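Local structure of Myo-inositol phosphohydrolase (Mitsuokella multacida, 4WU3) at residues F64-G67 / S68-Y71; M255-I258 / L259-K263. The protein probably removes phosphate groups from phytate and related inositol polyphosphates, using a fold like that of protein tyrosine phosphatases. The protein carries 2 engineered substitutions. All coordinates share one frame; numbering follows the deposited sequence.

Contact 1: residues F64-G67 / S68-Y71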
loop_
_atom_site.group_PDB
_atom_site.type_symbol
_atom_site.label_atom_id
_atom_site.label_comp_id
_atom_site.label_asym_id
_atom_site.label_seq_id
_atom_site.Cartn_x
_atom_site.Cartn_y
_atom_site.Cartn_z
ATOM N N PHE A 64 26.664 -7.062 4.493
ATOM C CA PHE A 64 27.320 -6.346 5.571
ATOM C C PHE A 64 27.952 -5.053 5.046
ATOM O O PHE A 64 28.601 -5.050 4.006
ATOM C CB PHE A 64 28.406 -7.190 6.229
ATOM C CG PHE A 64 29.141 -6.454 7.306
ATOM C CD1 PHE A 64 28.665 -6.448 8.609
ATOM C CD2 PHE A 64 30.269 -5.722 7.010
ATOM C CE1 PHE A 64 29.316 -5.741 9.593
ATOM C CE2 PHE A 64 30.924 -5.017 7.995
ATOM C CZ PHE A 64 30.445 -5.021 9.285
ATOM N N ARG A 65 27.770 -3.956 5.765
ATOM C CA ARG A 65 28.535 -2.752 5.474
ATOM C C ARG A 65 28.688 -1.916 6.720
ATOM O O ARG A 65 27.881 -1.999 7.640
ATOM C CB ARG A 65 27.895 -1.914 4.366
ATOM C CG ARG A 65 26.572 -1.241 4.733
ATOM C CD ARG A 65 25.399 -2.190 4.549
ATOM N NE ARG A 65 24.140 -1.485 4.343
ATOM C CZ ARG A 65 22.970 -2.090 4.161
ATOM N NH1 ARG A 65 22.889 -3.407 4.172
ATOM N NH2 ARG A 65 21.877 -1.382 3.977
ATOM N N MET A 66 29.763 -1.143 6.754
ATOM C CA MET A 66 29.963 -0.163 7.793
ATOM C C MET A 66 29.734 1.210 7.191
ATOM O O MET A 66 29.894 1.402 5.994
ATOM C CB MET A 66 31.368 -0.280 8.363
ATOM C CG MET A 66 31.491 -1.446 9.331
ATOM S SD MET A 66 33.180 -1.821 9.747
ATOM C CE MET A 66 33.764 -0.276 10.434
ATOM N N GLY A 67 29.341 2.156 8.029
ATOM C CA GLY A 67 29.048 3.501 7.568
ATOM C C GLY A 67 30.243 4.183 6.951
ATOM O O GLY A 67 30.094 5.102 6.137
ATOM N N SER A 68 31.434 3.734 7.338
ATOM C CA SER A 68 32.683 4.313 6.839
ATOM C C SER A 68 33.176 3.647 5.551
ATOM O O SER A 68 34.222 4.015 5.025
ATOM C CB SER A 68 33.778 4.234 7.915
ATOM O OG SER A 68 34.030 2.895 8.320
ATOM N N ASP A 69 32.433 2.666 5.044
ATOM C CA ASP A 69 32.847 1.967 3.832
ATOM C C ASP A 69 32.934 2.912 2.630
ATOM O O ASP A 69 32.251 3.941 2.564
ATOM C CB ASP A 69 31.902 0.799 3.525
ATOM C CG ASP A 69 32.112 -0.375 4.455
ATOM O OD1 ASP A 69 32.986 -0.268 5.347
ATOM O OD2 ASP A 69 31.409 -1.399 4.304
ATOM N N LYS A 70 33.794 2.548 1.687
ATOM C CA LYS A 70 33.947 3.301 0.448
ATOM C C LYS A 70 32.721 3.122 -0.447
ATOM O O LYS A 70 31.955 2.158 -0.306
ATOM C CB LYS A 70 35.222 2.868 -0.290
ATOM C CG LYS A 70 35.206 1.436 -0.806
ATOM C CD LYS A 70 36.562 1.003 -1.353
ATOM C CE LYS A 70 36.714 -0.517 -1.358
ATOM N NZ LYS A 70 35.638 -1.215 -2.119
ATOM N N TYR A 71 32.528 4.056 -1.367
ATOM C CA TYR A 71 31.432 3.950 -2.318
ATOM C C TYR A 71 31.736 2.846 -3.323
ATOM O O TYR A 71 32.869 2.693 -3.754
ATOM C CB TYR A 71 31.248 5.271 -3.065
ATOM C CG TYR A 71 30.760 6.450 -2.235
ATOM C CD1 TYR A 71 30.025 6.270 -1.072
ATOM C CD2 TYR A 71 31.001 7.747 -2.650
ATOM C CE1 TYR A 71 29.567 7.354 -0.334
ATOM C CE2 TYR A 71 30.539 8.831 -1.932
ATOM C CZ TYR A 71 29.814 8.634 -0.781
ATOM O OH TYR A 71 29.362 9.732 -0.076
#
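The type I beta turn from Met66 to Asp69, where the short edge strand 65-66 runs out into a loop, shows how one aspartate can occupy the amide and carbonyl of Met66 that face away from strand 91-94. Its backbone closure is the usual one: Asp69 N donates to Met66 O at 3.0 Å. A second bond runs the other way, for Met66 N donates a hydrogen bond to Asp69 OD2 at 3.0 Å with an N-H...O angle of 165°. The donor stands well above the carboxylate plane rather than within it. Asp69 thus closes a small ring with Met66, accepting from its amide with the side chain and donating to its carbonyl with the main chain. The aspartate reaches back because its CG lies beside its own backbone N and opposite the carbonyl carbon (chi1 -74°), which brings the carboxylate back beside the edge of the strand, at Met66 N. There OD2 also passes 3.4 Å from Arg65 CA, while OD1 lies 3.4 Å from Met66 CB. Over the turn itself the thioether of Met66 bends at its last torsion (chi3 58°), and its CE reaches to 3.8 Å from Ser68 OG, a loose van der Waals approach. The buried Arg65 sends its guanidinium away from the turn, where NH1 bonds the carbonyls of Asn63 and of Gly245, in what is by family the P-loop. On the other edge of the strand, Arg65 and Gly67 make backbone hydrogen bonds with Ala93 and Val91 of the antiparallel strand 91-94. The Met66 side chain rests on Ser92 of that strand, and the arginine side chain meets Thr249 and Thr250 near the start of helix 247-261.

Contact 2: residues M255-I258 / L259-K263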
loop_
_atom_site.group_PDB
_atom_site.type_symbol
_atom_site.label_atom_id
_atom_site.label_comp_id
_atom_site.label_asym_id
_atom_site.label_seq_id
_atom_site.Cartn_x
_atom_site.Cartn_y
_atom_site.Cartn_z
ATOM N N MET A 255 17.963 6.627 8.423
ATOM C CA MET A 255 17.584 7.353 9.645
ATOM C C MET A 255 18.799 7.715 10.512
ATOM O O MET A 255 18.920 8.836 11.004
ATOM C CB MET A 255 16.598 6.532 10.481
ATOM C CG MET A 255 15.217 6.401 9.862
ATOM S SD MET A 255 14.218 5.144 10.690
ATOM C CE MET A 255 14.023 5.875 12.322
ATOM N N HIS A 256 19.694 6.757 10.703
ATOM C CA HIS A 256 20.908 6.976 11.486
ATOM C C HIS A 256 21.736 8.119 10.891
ATOM O O HIS A 256 22.123 9.052 11.596
ATOM C CB HIS A 256 21.728 5.677 11.525
ATOM C CG HIS A 256 22.828 5.670 12.544
ATOM N ND1 HIS A 256 22.670 5.150 13.812
ATOM C CD2 HIS A 256 24.106 6.105 12.475
ATOM C CE1 HIS A 256 23.801 5.277 14.484
ATOM N NE2 HIS A 256 24.691 5.845 13.690
ATOM N N ASP A 257 21.992 8.036 9.587
ATOM C CA ASP A 257 22.773 9.042 8.871
ATOM C C ASP A 257 22.121 10.413 9.083
ATOM O O ASP A 257 22.793 11.400 9.370
ATOM C CB ASP A 257 22.821 8.677 7.388
ATOM C CG ASP A 257 23.918 9.401 6.622
ATOM O OD1 ASP A 257 24.383 10.469 7.071
ATOM O OD2 ASP A 257 24.305 8.910 5.542
ATOM N N ILE A 258 20.796 10.459 8.970
ATOM C CA ILE A 258 20.049 11.697 9.158
ATOM C C ILE A 258 20.200 12.267 10.577
ATOM O O ILE A 258 20.394 13.471 10.764
ATOM C CB ILE A 258 18.553 11.461 8.866
ATOM C CG1 ILE A 258 18.313 11.406 7.348
ATOM C CG2 ILE A 258 17.707 12.530 9.531
ATOM C CD1 ILE A 258 17.004 10.748 6.967
ATOM N N LEU A 259 20.102 11.400 11.576
ATOM C CA LEU A 259 20.274 11.812 12.975
ATOM C C LEU A 259 21.668 12.389 13.246
ATOM O O LEU A 259 21.827 13.270 14.091
ATOM C CB LEU A 259 20.023 10.634 13.908
ATOM C CG LEU A 259 18.558 10.274 14.144
ATOM C CD1 LEU A 259 18.429 8.891 14.760
ATOM C CD2 LEU A 259 17.895 11.331 15.023
ATOM N N LYS A 260 22.671 11.896 12.533
ATOM C CA LYS A 260 24.029 12.393 12.699
ATOM C C LYS A 260 24.340 13.597 11.806
ATOM O O LYS A 260 25.153 14.426 12.162
ATOM C CB LYS A 260 25.043 11.293 12.382
ATOM C CG LYS A 260 24.959 10.073 13.265
ATOM C CD LYS A 260 25.379 10.392 14.679
ATOM C CE LYS A 260 25.413 9.116 15.500
ATOM N NZ LYS A 260 25.970 9.329 16.864
ATOM N N ASN A 261 23.703 13.695 10.647
ATOM C CA ASN A 261 24.215 14.576 9.618
ATOM C C ASN A 261 23.199 15.449 8.903
ATOM O O ASN A 261 23.563 16.181 7.989
ATOM C CB ASN A 261 24.946 13.738 8.575
ATOM C CG ASN A 261 26.122 12.981 9.154
ATOM O OD1 ASN A 261 26.976 13.561 9.821
ATOM N ND2 ASN A 261 26.179 11.677 8.894
ATOM N N ALA A 262 21.930 15.383 9.286
ATOM C CA ALA A 262 20.924 16.116 8.529
ATOM C C ALA A 262 21.299 17.588 8.409
ATOM O O ALA A 262 20.993 18.215 7.399
ATOM C CB ALA A 262 19.548 15.967 9.155
ATOM N N LYS A 263 21.973 18.128 9.426
ATOM C CA LYS A 263 22.297 19.558 9.476
ATOM C C LYS A 263 23.241 19.990 8.371
ATOM O O LYS A 263 23.189 21.126 7.910
ATOM C CB LYS A 263 22.966 19.918 10.805
ATOM C CG LYS A 263 22.034 19.985 11.996
ATOM C CD LYS A 263 22.813 20.207 13.286
ATOM C CE LYS A 263 21.925 20.020 14.506
ATOM N NZ LYS A 263 22.612 20.371 15.778
#
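Asp257 and Asn261, one helical turn apart, are joined by a nearly straight hydrogen bond from Asn261 ND2 to Asp257 OD1, 2.8 Å long with an N-H...O angle of 169°. The acceptor lies in the amide plane of Asn261, whereas the carboxylate is met on its anti side but tilted out of its plane, and the two flat groups stand almost perpendicular, 82° apart. Beside them His256 and Lys260 point the same way, the lysine chain bending at chi2 (-68°) to run along the imidazole, with CE 3.8 Å from His256 NE2. On another face of the helix Ile258 CG2 meets Ala262 CB at 3.9 Å. Beneath these side chains Leu259 N bonds Met255 O at 2.9 Å and Ala262 N bonds Ile258 O at 2.9 Å, whereas the bonds from Asn261 N to the carbonyls of Asp257 and Ile258 are weak.

Farther out, Asp257 OD1 also forms a salt bridge with Arg273, and OD2 accepts a bond from Gln274, so both carboxylate oxygens are held from helix 267-276. The imidazole is fixed at both nitrogens: ND1 bonds Tyr240 OH and NE2 bonds Met89 O. Met255 and Ile258 pack on helix 291-313, and Leu259 on helix 219-230, placing the end region of helix 247-261 amid three others.

In the fold
From the N terminus the chain first meets contact 1, which turns it out of edge strand 65-66 into the loop leading to strand 91-94. Much later, after strand 237-241 and the loop that corresponds to the phosphatase P-loop, it enters helix 247-261; contact 2 covers the last turn or so of this helix and the residues just after it. The two lie in series, neither enclosing nor crossing the other; the centres of contact 1 and contact 2 are about 16 Å apart. What joins them is shared surroundings. Arg65 touches the beginning of the helix, and Arg273 of helix 267-276 meets both Tyr71 and Asp257, linking the loop after the edge strand to helices 247-261 and 267-276.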